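PDB 2WTM: EST1E from Clostridium proteoclasticum, which hydrolyses ester bonds as a promiscuous feruloyl esterase, probably releasing ferulic acid from plant cell-wall material in the rumen. Local coordinates for residues A[2-6]-A[14-18]; A[51-57]-A[241-246]; A[105-109]-A[227-231]; A[130-134]-A[194-200]. All blocks are in the same frame, centred on the assembly; numbering follows the deposited sequence.

Contact 1: residues A[2-6]-A[14-18]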
# COMPACT_ATOMS: atom_id res chain seq x y z
N GLY A 2 10.20 5.28 27.67
CA GLY A 2 9.58 3.96 27.91
C GLY A 2 9.43 3.15 26.62
O GLY A 2 9.58 3.70 25.53
N ALA A 3 9.15 1.86 26.75
CA ALA A 3 8.69 1.02 25.64
C ALA A 3 7.19 0.89 25.72
O ALA A 3 6.61 0.92 26.79
CB ALA A 3 9.34 -0.34 25.69
N MET A 4 6.52 0.72 24.58
CA MET A 4 5.09 0.67 24.55
C MET A 4 4.71 -0.09 23.28
O MET A 4 5.62 -0.34 22.49
CB MET A 4 4.53 2.07 24.42
CG MET A 4 4.72 2.63 22.98
SD MET A 4 4.30 4.34 22.68
CE MET A 4 5.48 5.01 23.83
N TYR A 5 3.46 -0.53 23.19
CA TYR A 5 2.90 -1.07 21.96
C TYR A 5 1.89 -0.07 21.37
O TYR A 5 0.98 0.40 22.10
CB TYR A 5 2.27 -2.45 22.19
CG TYR A 5 3.30 -3.56 22.19
CD1 TYR A 5 3.89 -3.97 21.00
CD2 TYR A 5 3.72 -4.20 23.38
CE1 TYR A 5 4.84 -4.95 20.95
CE2 TYR A 5 4.68 -5.18 23.35
CZ TYR A 5 5.25 -5.58 22.13
OH TYR A 5 6.21 -6.56 22.05
N ILE A 6 2.03 0.22 20.08
CA ILE A 6 1.07 1.00 19.33
C ILE A 6 0.25 0.04 18.49
O ILE A 6 0.80 -0.68 17.68
CB ILE A 6 1.81 2.01 18.45
CG1 ILE A 6 2.53 3.06 19.32
CG2 ILE A 6 0.85 2.81 17.58
CD1 ILE A 6 3.45 3.93 18.57
N ASN A 14 5.84 -2.57 18.47
CA ASN A 14 6.75 -2.21 19.57
C ASN A 14 7.37 -0.82 19.30
O ASN A 14 7.91 -0.60 18.23
CB ASN A 14 7.85 -3.19 19.67
CG ASN A 14 8.79 -2.90 20.86
OD1 ASN A 14 8.35 -2.81 22.03
ND2 ASN A 14 10.09 -2.76 20.56
N ALA A 15 7.43 0.02 20.28
CA ALA A 15 8.06 1.33 20.08
C ALA A 15 8.72 1.85 21.35
O ALA A 15 8.29 1.49 22.45
CB ALA A 15 7.05 2.28 19.63
N TYR A 16 9.71 2.71 21.17
CA TYR A 16 10.47 3.26 22.30
C TYR A 16 10.32 4.76 22.22
O TYR A 16 10.70 5.36 21.19
CB TYR A 16 11.98 2.92 22.21
CG TYR A 16 12.23 1.41 22.14
CD1 TYR A 16 12.30 0.64 23.30
CD2 TYR A 16 12.42 0.78 20.94
CE1 TYR A 16 12.53 -0.72 23.23
CE2 TYR A 16 12.64 -0.57 20.85
CZ TYR A 16 12.68 -1.33 22.01
OH TYR A 16 12.95 -2.67 21.95
N LEU A 17 9.81 5.40 23.28
CA LEU A 17 9.76 6.83 23.36
C LEU A 17 10.89 7.28 24.29
O LEU A 17 10.96 6.82 25.46
CB LEU A 17 8.41 7.26 23.94
CG LEU A 17 8.22 8.76 24.17
CD1 LEU A 17 8.39 9.63 22.93
CD2 LEU A 17 6.81 8.96 24.80
N ASP A 18 11.77 8.13 23.77
CA ASP A 18 12.86 8.69 24.58
C ASP A 18 12.77 10.17 24.57
O ASP A 18 12.65 10.81 23.52
CB ASP A 18 14.21 8.27 24.07
CG ASP A 18 14.50 6.82 24.32
OD1 ASP A 18 15.02 6.45 25.43
OD2 ASP A 18 14.19 6.02 23.42
O HOH W 1 12.75 3.93 25.53
O HOH W 2 6.72 -2.86 24.25
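Two antiparallel strands of a beta hairpin pair at the edge of the central sheet, strand 3-8 being outermost and strand 11-18 the next one in. Four backbone hydrogen bonds hold them: Gly2 N to Leu17 O and Leu17 N to Gly2 O, both 2.8 Å, then Met4 N to Ala15 O and Ala15 N to Met4 O, both 2.9 Å. Between these rungs lies the non-hydrogen-bonded pair Ala3-Tyr16. This hairpin opens the alpha/beta-hydrolase sheet, its second strand running antiparallel to strand 58-62. On one face, Met4 extends its flexible side chain across the pair, so that CE rests 3.7 Å from CB of Leu17, while small Ala15 lets CD1 of Ile6 approach its CB to 4.1 Å; Tyr92 of helix 79-93 covers Met4 and Ile6. On the other, Asn14 OD1 lies over the ring of Tyr5, whose hydroxyl bonds to Lys69 O; Asn14 ND2 bonds to Asp63 OD2, and a water bonds to Asn14 OD1 (2.8 Å) and weakly to Met4 O (3.3 Å).

Contact 2: residues A[51-57]-A[241-246]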
# COMPACT_ATOMS: atom_id res chain seq x y z
N THR A 51 21.69 11.18 19.76
CA THR A 51 21.97 12.50 19.25
C THR A 51 20.79 13.44 19.25
O THR A 51 20.86 14.59 19.66
CB THR A 51 22.55 12.39 17.82
OG1 THR A 51 23.78 11.66 17.85
CG2 THR A 51 22.76 13.74 17.23
N LEU A 52 19.63 12.96 18.76
CA LEU A 52 18.45 13.77 18.76
C LEU A 52 18.03 14.18 20.16
O LEU A 52 17.70 15.32 20.39
CB LEU A 52 17.33 13.09 17.93
CG LEU A 52 17.67 12.96 16.46
CD1 LEU A 52 16.76 11.98 15.83
CD2 LEU A 52 17.53 14.29 15.82
N ASN A 53 17.99 13.22 21.08
CA ASN A 53 17.60 13.52 22.44
C ASN A 53 18.55 14.58 23.05
O ASN A 53 18.12 15.43 23.77
CB ASN A 53 17.65 12.27 23.34
CG ASN A 53 16.74 11.10 22.90
OD1 ASN A 53 17.04 9.98 23.26
ND2 ASN A 53 15.64 11.37 22.19
N GLU A 54 19.81 14.49 22.71
CA GLU A 54 20.81 15.43 23.23
C GLU A 54 20.58 16.87 22.82
O GLU A 54 20.87 17.80 23.59
CB GLU A 54 22.12 14.89 22.79
CG GLU A 54 23.26 15.58 23.28
CD GLU A 54 24.43 14.78 22.97
OE1 GLU A 54 25.09 15.12 21.96
OE2 GLU A 54 24.62 13.78 23.73
N ILE A 55 20.02 17.13 21.63
CA ILE A 55 19.69 18.48 21.22
C ILE A 55 18.26 18.92 21.56
O ILE A 55 17.81 19.97 21.18
CB ILE A 55 19.99 18.72 19.72
CG1 ILE A 55 19.09 17.83 18.82
CG2 ILE A 55 21.44 18.45 19.43
CD1 ILE A 55 19.19 18.16 17.36
N GLY A 56 17.52 18.09 22.30
CA GLY A 56 16.19 18.47 22.72
C GLY A 56 15.01 17.94 21.93
O GLY A 56 13.93 18.48 22.01
N VAL A 57 15.27 16.88 21.20
CA VAL A 57 14.23 16.23 20.35
C VAL A 57 13.92 14.87 20.93
O VAL A 57 14.77 14.00 21.03
CB VAL A 57 14.74 16.19 18.84
CG1 VAL A 57 13.74 15.45 17.90
CG2 VAL A 57 14.93 17.58 18.30
N VAL A 241 23.42 14.83 11.22
CA VAL A 241 22.05 14.84 11.74
C VAL A 241 21.88 15.96 12.77
O VAL A 241 20.96 16.73 12.72
CB VAL A 241 21.70 13.46 12.36
CG1 VAL A 241 20.43 13.50 13.20
CG2 VAL A 241 21.62 12.38 11.25
N LYS A 242 22.85 16.07 13.66
CA LYS A 242 22.84 17.10 14.68
C LYS A 242 22.82 18.51 14.12
O LYS A 242 21.98 19.30 14.49
CB LYS A 242 24.03 16.90 15.60
CG LYS A 242 24.08 17.90 16.74
CD LYS A 242 25.48 17.90 17.43
CE LYS A 242 25.39 18.52 18.82
NZ LYS A 242 26.74 18.59 19.54
N GLU A 243 23.71 18.81 13.17
CA GLU A 243 23.79 20.18 12.62
C GLU A 243 22.53 20.57 11.82
O GLU A 243 21.93 21.61 11.96
CB GLU A 243 25.01 20.30 11.71
CG GLU A 243 26.35 20.40 12.54
CD GLU A 243 27.65 20.43 11.70
OE1 GLU A 243 27.61 20.79 10.47
OE2 GLU A 243 28.72 20.07 12.32
N PHE A 244 22.00 19.45 11.06
CA PHE A 244 20.82 19.73 10.30
C PHE A 244 19.62 19.99 11.16
O PHE A 244 18.81 20.89 10.87
CB PHE A 244 20.61 18.53 9.31
CG PHE A 244 19.28 18.54 8.60
CD1 PHE A 244 19.09 19.29 7.48
CD2 PHE A 244 18.24 17.77 9.06
CE1 PHE A 244 17.86 19.26 6.80
CE2 PHE A 244 16.99 17.76 8.41
CZ PHE A 244 16.85 18.50 7.26
N MET A 245 19.49 19.18 12.20
CA MET A 245 18.35 19.26 13.12
C MET A 245 18.41 20.51 14.00
O MET A 245 17.38 21.15 14.20
CB MET A 245 18.18 17.95 13.91
CG MET A 245 17.46 16.83 13.08
SD MET A 245 15.81 17.30 12.51
CE MET A 245 14.93 17.41 14.04
N LEU A 246 19.61 20.89 14.40
CA LEU A 246 19.74 22.20 15.12
C LEU A 246 19.27 23.32 14.25
O LEU A 246 18.58 24.23 14.77
CB LEU A 246 21.17 22.44 15.57
CG LEU A 246 21.56 21.70 16.80
CD1 LEU A 246 23.04 21.82 17.02
CD2 LEU A 246 20.78 22.12 18.00
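Val241 starts the helical face that packs against the end of helix 43-54: its CG1 lies 4.0 Å from CD2 of Leu52 on the buried side of the interface. At the more exposed side, Lys242 contributes its aliphatic stem, with CB 3.8 Å from CG2 of Thr51 and CG 3.8 Å from CG2 of Ile55; its NZ stays 4.5 Å from Glu54 OE1, too far for a salt bridge. Helices 43-54 and 234-249 lie together on one side of the alpha/beta-hydrolase sheet. The first ends in a Schellman motif, with Val57 N bonded to Leu52 O at 3.0 Å and Gly56 N to Asn53 O at 3.1 Å; Gly56 takes the positive phi, at backbone angles where a CB would strike the preceding carbonyl. Met245, one turn beyond Val241, is long and pliable enough to meet three residues: its CB is 3.6 Å from Ile55 CD1, its CG 3.7 Å from Leu52 CD2, and its CE 4.3 Å from Val57 CG2. Leu246 then brings CD2 to 3.9 Å from CB of Ile55.

Contact 3: residues A[105-109]-A[227-231]. With PO4 (phosphate ion), chain E.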
# COMPACT_ATOMS: atom_id res chain seq x y z
N ALA A 105 12.93 10.19 10.36
CA ALA A 105 14.30 9.68 9.96
C ALA A 105 14.19 8.15 9.83
O ALA A 105 13.35 7.52 10.45
CB ALA A 105 15.39 10.04 11.04
N GLY A 106 15.00 7.57 8.96
CA GLY A 106 14.99 6.13 8.75
C GLY A 106 16.20 5.65 8.03
O GLY A 106 16.71 6.41 7.25
N HIS A 107 16.61 4.40 8.26
CA HIS A 107 17.74 3.81 7.57
C HIS A 107 17.33 2.78 6.53
O HIS A 107 16.53 1.86 6.82
CB HIS A 107 18.67 3.21 8.63
CG HIS A 107 19.94 2.66 8.07
ND1 HIS A 107 20.14 1.31 7.87
CD2 HIS A 107 21.05 3.28 7.61
CE1 HIS A 107 21.35 1.13 7.34
NE2 HIS A 107 21.91 2.31 7.18
N SER A 108 17.94 2.91 5.33
CA SER A 108 17.86 1.92 4.27
C SER A 108 16.40 1.66 3.85
O SER A 108 15.79 2.59 3.41
CB SER A 108 18.66 0.65 4.61
OG SER A 108 18.83 -0.11 3.40
N GLN A 109 15.85 0.46 4.01
CA GLN A 109 14.39 0.32 3.77
C GLN A 109 13.55 1.27 4.60
O GLN A 109 12.52 1.77 4.17
CB GLN A 109 13.88 -1.10 3.94
CG GLN A 109 12.41 -1.25 3.64
CD GLN A 109 12.03 -2.74 3.58
OE1 GLN A 109 12.39 -3.37 2.53
NE2 GLN A 109 11.31 -3.29 4.50
N THR A 227 30.50 2.39 4.96
CA THR A 227 29.69 1.25 4.62
C THR A 227 28.19 1.58 4.83
O THR A 227 27.78 2.67 5.22
CB THR A 227 30.12 0.06 5.48
OG1 THR A 227 29.81 0.30 6.85
CG2 THR A 227 31.66 -0.15 5.37
N HIS A 228 27.40 0.58 4.54
CA HIS A 228 25.93 0.73 4.64
C HIS A 228 25.46 1.15 6.02
O HIS A 228 24.52 1.94 6.12
CB HIS A 228 25.28 -0.58 4.24
CG HIS A 228 23.80 -0.51 4.10
ND1 HIS A 228 23.16 0.46 3.36
CD2 HIS A 228 22.82 -1.31 4.61
CE1 HIS A 228 21.85 0.28 3.44
NE2 HIS A 228 21.62 -0.78 4.20
N CYS A 229 26.05 0.57 7.06
CA CYS A 229 25.69 0.91 8.46
C CYS A 229 26.74 1.74 9.16
O CYS A 229 26.77 1.80 10.41
CB CYS A 229 25.39 -0.32 9.28
SG CYS A 229 23.98 -1.30 8.76
N TYR A 230 27.61 2.37 8.38
CA TYR A 230 28.58 3.32 8.92
C TYR A 230 29.57 2.68 9.92
O TYR A 230 29.73 3.14 11.08
CB TYR A 230 27.88 4.57 9.47
CG TYR A 230 26.61 4.93 8.74
CD1 TYR A 230 26.64 5.33 7.41
CD2 TYR A 230 25.38 4.87 9.36
CE1 TYR A 230 25.49 5.71 6.75
CE2 TYR A 230 24.23 5.25 8.69
CZ TYR A 230 24.28 5.62 7.39
OH TYR A 230 23.18 6.00 6.65
N ASP A 231 30.22 1.63 9.47
CA ASP A 231 31.13 0.85 10.33
C ASP A 231 32.31 1.75 10.70
O ASP A 231 32.83 1.67 11.82
CB ASP A 231 31.65 -0.38 9.62
CG ASP A 231 30.60 -1.41 9.33
OD1 ASP A 231 29.55 -1.44 9.97
OD2 ASP A 231 30.88 -2.27 8.48
P PO4 E . 18.40 -2.77 5.14
O1 PO4 E . 18.87 -2.46 6.56
O2 PO4 E . 18.42 -4.28 5.15
O3 PO4 E . 19.48 -2.37 4.14
O4 PO4 E . 17.06 -2.11 4.72
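His107 gives up the most surface in this contact, followed by His228 and Ser108. The imidazole of His107 donates from NE2 to His228 O at 2.8 Å, tying it to the backbone of the loop, and the two histidine rings meet obliquely with centroids 4.8 Å apart. A histidine suits this place because it offers a donor and an aromatic ring; the Tyr230 hydroxyl, bonded to Ser132, lies at its edge, and the three rings cluster. The His228 ring ends with NE2 3.0 Å from Ser108 OG. Ser108 has the strained backbone (phi 59°, psi -118°) expected of a nucleophile elbow, between strand 99-107 and helix 109-120, in a Gly-X-Ser-X-Gly sequence; with Asp200 bonded to His228 ND1, the arrangement is consistent with the Ser-His-Asp triad of alpha/beta hydrolases. A phosphate ion, probably from the crystallisation liquor, occupies the probable active site: its O3 accepts from Ser108 OG at a very short 2.5 Å and from His228 NE2 at 2.7 Å, while its O4 accepts from Gln109 N at 2.9 Å. Phe36 N also bonds to it, so two backbone amides face the anion, as in an oxyanion hole. Strand 99-107 runs between strands 27-33 and 125-131, and helix 43-54 borders His107 through His44 and Ile45.

Contact 4: residues A[130-134]-A[194-200]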
# COMPACT_ATOMS: atom_id res chain seq x y z
N PRO A 130 16.51 10.73 5.42
CA PRO A 130 16.75 9.37 4.95
C PRO A 130 18.23 9.02 5.06
O PRO A 130 19.04 9.60 4.36
CB PRO A 130 16.23 9.42 3.51
CG PRO A 130 15.48 10.68 3.41
CD PRO A 130 16.26 11.62 4.30
N LEU A 131 18.54 8.00 5.83
CA LEU A 131 19.90 7.53 6.07
C LEU A 131 20.18 6.33 5.14
O LEU A 131 19.47 5.33 5.26
CB LEU A 131 20.06 7.17 7.53
CG LEU A 131 19.84 8.27 8.53
CD1 LEU A 131 19.71 7.76 9.97
CD2 LEU A 131 20.84 9.40 8.42
N SER A 132 21.08 6.50 4.12
CA SER A 132 21.37 5.47 3.12
C SER A 132 20.08 4.80 2.64
O SER A 132 19.94 3.57 2.70
CB SER A 132 22.34 4.45 3.75
OG SER A 132 23.54 5.17 4.21
N PRO A 133 19.15 5.65 2.15
CA PRO A 133 17.84 5.09 1.83
C PRO A 133 17.85 4.09 0.72
O PRO A 133 18.56 4.31 -0.29
CB PRO A 133 17.05 6.33 1.46
CG PRO A 133 18.05 7.30 0.96
CD PRO A 133 19.22 7.09 1.81
N ALA A 134 17.17 2.99 0.87
CA ALA A 134 17.06 1.99 -0.19
C ALA A 134 16.03 2.41 -1.21
O ALA A 134 15.11 1.62 -1.54
CB ALA A 134 16.70 0.61 0.41
N ILE A 194 19.85 13.82 3.28
CA ILE A 194 20.25 12.43 2.96
C ILE A 194 21.67 12.24 3.36
O ILE A 194 22.53 13.10 3.03
CB ILE A 194 20.04 12.05 1.48
CG1 ILE A 194 18.57 12.09 1.16
CG2 ILE A 194 20.60 10.68 1.24
CD1 ILE A 194 18.32 11.85 -0.33
N VAL A 195 21.93 11.17 4.08
CA VAL A 195 23.32 10.74 4.42
C VAL A 195 23.60 9.42 3.74
O VAL A 195 22.68 8.57 3.65
CB VAL A 195 23.46 10.59 5.96
CG1 VAL A 195 24.94 10.30 6.29
CG2 VAL A 195 22.98 11.82 6.63
N HIS A 196 24.81 9.20 3.19
CA HIS A 196 25.12 7.96 2.54
C HIS A 196 26.62 7.79 2.43
O HIS A 196 27.31 8.76 2.10
CB HIS A 196 24.50 7.98 1.12
CG HIS A 196 24.13 6.65 0.55
ND1 HIS A 196 22.87 6.37 0.05
CD2 HIS A 196 24.85 5.53 0.38
CE1 HIS A 196 22.83 5.14 -0.38
NE2 HIS A 196 24.02 4.59 -0.18
N GLY A 197 27.08 6.59 2.78
CA GLY A 197 28.52 6.18 2.68
C GLY A 197 28.84 5.86 1.24
O GLY A 197 28.14 5.06 0.63
N ASP A 198 29.96 6.37 0.75
CA ASP A 198 30.29 6.14 -0.66
C ASP A 198 30.89 4.75 -0.97
O ASP A 198 31.15 4.47 -2.13
CB ASP A 198 31.11 7.29 -1.26
CG ASP A 198 32.51 7.40 -0.69
OD1 ASP A 198 33.05 6.44 -0.11
OD2 ASP A 198 33.00 8.54 -0.82
N GLN A 199 31.10 3.90 0.02
CA GLN A 199 31.43 2.52 -0.19
C GLN A 199 30.30 1.60 0.31
O GLN A 199 30.54 0.51 0.80
CB GLN A 199 32.75 2.21 0.51
CG GLN A 199 33.93 2.93 -0.13
CD GLN A 199 34.33 2.35 -1.50
OE1 GLN A 199 33.93 1.23 -1.84
NE2 GLN A 199 35.13 3.08 -2.26
N ASP A 200 29.04 2.05 0.16
CA ASP A 200 27.90 1.28 0.60
C ASP A 200 27.75 0.07 -0.31
O ASP A 200 27.56 0.21 -1.50
CB ASP A 200 26.63 2.17 0.61
CG ASP A 200 25.41 1.52 1.25
OD1 ASP A 200 25.13 0.34 1.04
OD2 ASP A 200 24.71 2.25 1.98
O HOH W 3 25.93 4.02 3.67
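Backbone hydrogen bonds join the ends of two neighbouring parallel strands, 125-131 and 192-197. Val195 N donates to Pro130 O at 3.3 Å and Ser132 N to Val195 O at 2.7 Å, so Val195 bonds on both sides of Leu131; proline has no N-H to give, so position 130 contributes to the pairing through its carbonyl. A CA-H...O contact joins Ile194 CA to Pro130 O (3.4 Å). Apolar packing flanks the pairing. Pro130 CD lies 3.9 Å from Ile194 CG1 and Pro133 CD 3.9 Å from Ile194 CG2, while Leu131 CD2 meets Val195 CG2 at 3.7 Å. Just after strand 125-131, Ser132 sets its CA over the face of the His196 ring, a CH-pi contact 3.9 Å from the centroid; His196 bonds to Ser208 and to Val203 O. The polar part centres on a water, which accepts from Ser132 OG (2.7 Å) and Gly197 N (3.0 Å) and donates to Asp200 OD2 (2.7 Å); Ser132 OG also bonds to Tyr230 OH. Asp200 OD2 bonds to His228 ND1, and OD1 to Ala202 N and Val203 N. Several donors converge on Asp200, consistent with an ionised carboxylate paired with His228, as expected for the acid of a triad.

In the fold
Contacts 1, 3 and 4 all reach the same mixed eight-stranded sheet, from its antiparallel edge hairpin (contact 1) to the parallel strands that carry the probable active site. Contact 1 closes first along the chain; contact 2 then spans most of the rest, with contact 3 nested inside it and contact 4 inside contact 3. The centres of contacts 3 and 4 are only about 6 Å apart, joined by Tyr230 to Ser132 and His228 to Asp200, so distant sequence positions assemble what is probably one catalytic centre. The centres of contacts 1 and 4 are about 26 Å apart, on opposite sides of the chain's centre. Contact 2 touches contact 1 through Asn53 and Asp18, and contact 4 through Val241 and Leu131.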